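PDB 3FRY: probable copper-exporting P-type ATPase A from Archaeoglobus fulgidus, which probably exports copper ions across the cell membrane at the expense of ATP, the C-terminal metal-binding domain being the part described here. Local coordinates for residues Ala26-Ala32 / Lys53-Val58. Residues are numbered along the deposited sequence; the frame is centred on the assembly and turned at random.
Sequences ALEEAGA and KYIKAV
Y54 lays one ring face against the methyl of A32, a CH-pi contact with A32 CB 3.8 Å from the ring centroid, while A30 O lies at the ring edge, 3.5 Å from Y54 CE1. CA-to-CB leaves sideways, and the m rotamer (chi1 -54°) brings the ring up against 26-32; its hydroxyl is hydrogen-bonded to N47 N and to a water 2.5 Å from Y54 OH, which donates a weak, 3.3 Å hydrogen bond to G31 O. Segments 26-32 and 53-58 run antiparallel, A26 facing A57 (CA-CA 5.5 Å) and A30, just past helix 20-29, facing Y54 (CA-CA 5.6 Å), a closeness that small alanines permit: A57 CB lies 3.8 Å from A30 CB and 3.6 Å from A26 O. L27 (m, t), its CA-to-CB bond sideways, sets CD2 3.7 Å from V58 CG2. At G31 (phi 106°) a Schellman motif ends helix 20-29, where a side chain would strike the preceding carbonyl. L9 of the second subunit packs on L27, consistent with the domain swap; two helices side by side over a sheet typify the ferredoxin-like heavy-metal-associated domain.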
ATOM      1  N   ALA A  26      -1.832  19.412   4.755  1.00 18.52           N
ATOM      2  CA  ALA A  26      -0.606  19.756   5.471  1.00 18.55           C
ATOM      3  C   ALA A  26       0.420  20.352   4.498  1.00 18.50           C
ATOM      4  O   ALA A  26       1.093  21.337   4.816  1.00 18.80           O
ATOM      5  CB  ALA A  26      -0.038  18.511   6.155  1.00 19.13           C
ATOM      6  N   LEU A  27       0.541  19.753   3.314  1.00 16.79           N
ATOM      7  CA  LEU A  27       1.472  20.258   2.312  1.00 15.35           C
ATOM      8  C   LEU A  27       1.070  21.661   1.859  1.00 15.00           C
ATOM      9  O   LEU A  27       1.923  22.530   1.701  1.00 14.95           O
ATOM     10  CB  LEU A  27       1.531  19.316   1.102  1.00 13.96           C
ATOM     11  CG  LEU A  27       2.338  18.029   1.303  1.00 13.03           C
ATOM     12  CD1 LEU A  27       2.059  17.050   0.168  1.00  9.46           C
ATOM     13  CD2 LEU A  27       3.819  18.376   1.370  1.00 13.26           C
ATOM     14  N   GLU A  28      -0.222  21.885   1.643  1.00 16.30           N
ATOM     15  CA  GLU A  28      -0.686  23.207   1.223  1.00 19.27           C
ATOM     16  C   GLU A  28      -0.432  24.207   2.345  1.00 20.93           C
ATOM     17  O   GLU A  28      -0.050  25.353   2.094  1.00 18.65           O
ATOM     18  CB  GLU A  28      -2.178  23.171   0.877  1.00 21.38           C
ATOM     19  CG  GLU A  28      -2.505  22.196  -0.242  1.00 24.76           C
ATOM     20  CD  GLU A  28      -3.994  22.009  -0.443  1.00 29.20           C
ATOM     21  OE1 GLU A  28      -4.719  21.862   0.569  1.00 31.98           O
ATOM     22  OE2 GLU A  28      -4.435  21.996  -1.609  1.00 29.53           O
ATOM     23  N   GLU A  29      -0.634  23.768   3.583  1.00 20.55           N
ATOM     24  CA  GLU A  29      -0.400  24.635   4.732  1.00 23.74           C
ATOM     25  C   GLU A  29       1.077  24.992   4.847  1.00 22.52           C
ATOM     26  O   GLU A  29       1.425  26.059   5.349  1.00 24.34           O
ATOM     27  CB  GLU A  29      -0.866  23.964   6.026  1.00 27.20           C
ATOM     28  CG  GLU A  29      -2.377  23.900   6.196  1.00 34.01           C
ATOM     29  CD  GLU A  29      -3.030  25.270   6.129  1.00 40.00           C
ATOM     30  OE1 GLU A  29      -2.409  26.254   6.595  1.00 42.63           O
ATOM     31  OE2 GLU A  29      -4.170  25.363   5.619  1.00 42.60           O
ATOM     32  N   ALA A  30       1.945  24.097   4.385  1.00 21.08           N
ATOM     33  CA  ALA A  30       3.383  24.342   4.434  1.00 18.56           C
ATOM     34  C   ALA A  30       3.829  25.223   3.262  1.00 18.04           C
ATOM     35  O   ALA A  30       5.002  25.592   3.160  1.00 19.52           O
ATOM     36  CB  ALA A  30       4.140  23.025   4.425  1.00 16.86           C
ATOM     37  N   GLY A  31       2.902  25.539   2.367  1.00 16.67           N
ATOM     38  CA  GLY A  31       3.233  26.410   1.249  1.00 18.16           C
ATOM     39  C   GLY A  31       3.381  25.806  -0.135  1.00 17.05           C
ATOM     40  O   GLY A  31       3.672  26.520  -1.098  1.00 17.94           O
ATOM     41  N   ALA A  32       3.188  24.502  -0.255  1.00 16.35           N
ATOM     42  CA  ALA A  32       3.318  23.852  -1.552  1.00 15.72           C
ATOM     43  C   ALA A  32       1.982  23.822  -2.294  1.00 17.05           C
ATOM     44  O   ALA A  32       0.918  23.852  -1.676  1.00 17.10           O
ATOM     45  CB  ALA A  32       3.841  22.432  -1.366  1.00 14.58           C
ATOM     46  N   LYS A  53      10.485  22.015   4.959  1.00 24.82           N
ATOM     47  CA  LYS A  53       9.251  22.463   5.575  1.00 24.35           C
ATOM     48  C   LYS A  53       8.117  21.540   5.126  1.00 22.78           C
ATOM     49  O   LYS A  53       7.275  21.139   5.931  1.00 21.78           O
ATOM     50  CB  LYS A  53       8.974  23.910   5.160  1.00 28.13           C
ATOM     51  CG  LYS A  53       7.749  24.544   5.770  1.00 31.69           C
ATOM     52  CD  LYS A  53       7.642  25.997   5.323  1.00 37.71           C
ATOM     53  CE  LYS A  53       6.423  26.690   5.914  1.00 40.08           C
ATOM     54  NZ  LYS A  53       6.378  28.138   5.532  1.00 43.80           N
ATOM     55  N   TYR A  54       8.103  21.192   3.843  1.00 21.25           N
ATOM     56  CA  TYR A  54       7.059  20.313   3.323  1.00 20.06           C
ATOM     57  C   TYR A  54       7.162  18.933   3.961  1.00 19.77           C
ATOM     58  O   TYR A  54       6.154  18.314   4.287  1.00 17.55           O
ATOM     59  CB  TYR A  54       7.172  20.143   1.807  1.00 18.58           C
ATOM     60  CG  TYR A  54       7.211  21.416   0.998  1.00 17.25           C
ATOM     61  CD1 TYR A  54       6.650  22.606   1.477  1.00 15.68           C
ATOM     62  CD2 TYR A  54       7.806  21.424  -0.265  1.00 15.27           C
ATOM     63  CE1 TYR A  54       6.689  23.778   0.702  1.00 15.38           C
ATOM     64  CE2 TYR A  54       7.852  22.574  -1.036  1.00 15.02           C
ATOM     65  CZ  TYR A  54       7.295  23.745  -0.556  1.00 15.34           C
ATOM     66  OH  TYR A  54       7.348  24.862  -1.356  1.00 13.27           O
ATOM     67  N   ILE A  55       8.390  18.451   4.124  1.00 19.32           N
ATOM     68  CA  ILE A  55       8.612  17.136   4.704  1.00 23.19           C
ATOM     69  C   ILE A  55       8.180  17.082   6.156  1.00 24.75           C
ATOM     70  O   ILE A  55       7.562  16.106   6.584  1.00 25.44           O
ATOM     71  CB  ILE A  55      10.100  16.709   4.571  1.00 24.01           C
ATOM     72  CG1 ILE A  55      10.392  16.349   3.109  1.00 23.91           C
ATOM     73  CG2 ILE A  55      10.400  15.516   5.484  1.00 25.27           C
ATOM     74  CD1 ILE A  55      11.851  15.994   2.824  1.00 24.56           C
ATOM     75  N   LYS A  56       8.488  18.134   6.912  1.00 24.19           N
ATOM     76  CA  LYS A  56       8.107  18.174   8.319  1.00 25.30           C
ATOM     77  C   LYS A  56       6.593  18.247   8.493  1.00 23.17           C
ATOM     78  O   LYS A  56       6.057  17.768   9.487  1.00 21.01           O
ATOM     79  CB  LYS A  56       8.771  19.365   9.026  1.00 28.40           C
ATOM     80  CG  LYS A  56      10.268  19.189   9.225  1.00 32.89           C
ATOM     81  CD  LYS A  56      10.849  20.271  10.126  1.00 37.55           C
ATOM     82  CE  LYS A  56      12.353  20.085  10.313  1.00 39.56           C
ATOM     83  NZ  LYS A  56      12.697  18.759  10.919  1.00 41.96           N
ATOM     84  N   ALA A  57       5.908  18.859   7.531  1.00 22.68           N
ATOM     85  CA  ALA A  57       4.453  18.965   7.601  1.00 19.04           C
ATOM     86  C   ALA A  57       3.844  17.576   7.403  1.00 17.75           C
ATOM     87  O   ALA A  57       2.855  17.225   8.041  1.00 18.06           O
ATOM     88  CB  ALA A  57       3.940  19.925   6.533  1.00 19.23           C
ATOM     89  N   VAL A  58       4.434  16.784   6.515  1.00 17.08           N
ATOM     90  CA  VAL A  58       3.924  15.437   6.285  1.00 18.87           C
ATOM     91  C   VAL A  58       4.162  14.576   7.525  1.00 20.59           C
ATOM     92  O   VAL A  58       3.312  13.774   7.912  1.00 19.95           O
ATOM     93  CB  VAL A  58       4.604  14.768   5.069  1.00 19.17           C
ATOM     94  CG1 VAL A  58       4.097  13.342   4.919  1.00 15.73           C
ATOM     95  CG2 VAL A  58       4.305  15.568   3.794  1.00 17.98           C
TER
HETATM   96  O   HOH W   1       6.838  27.012  -0.285  1.00 24.22           O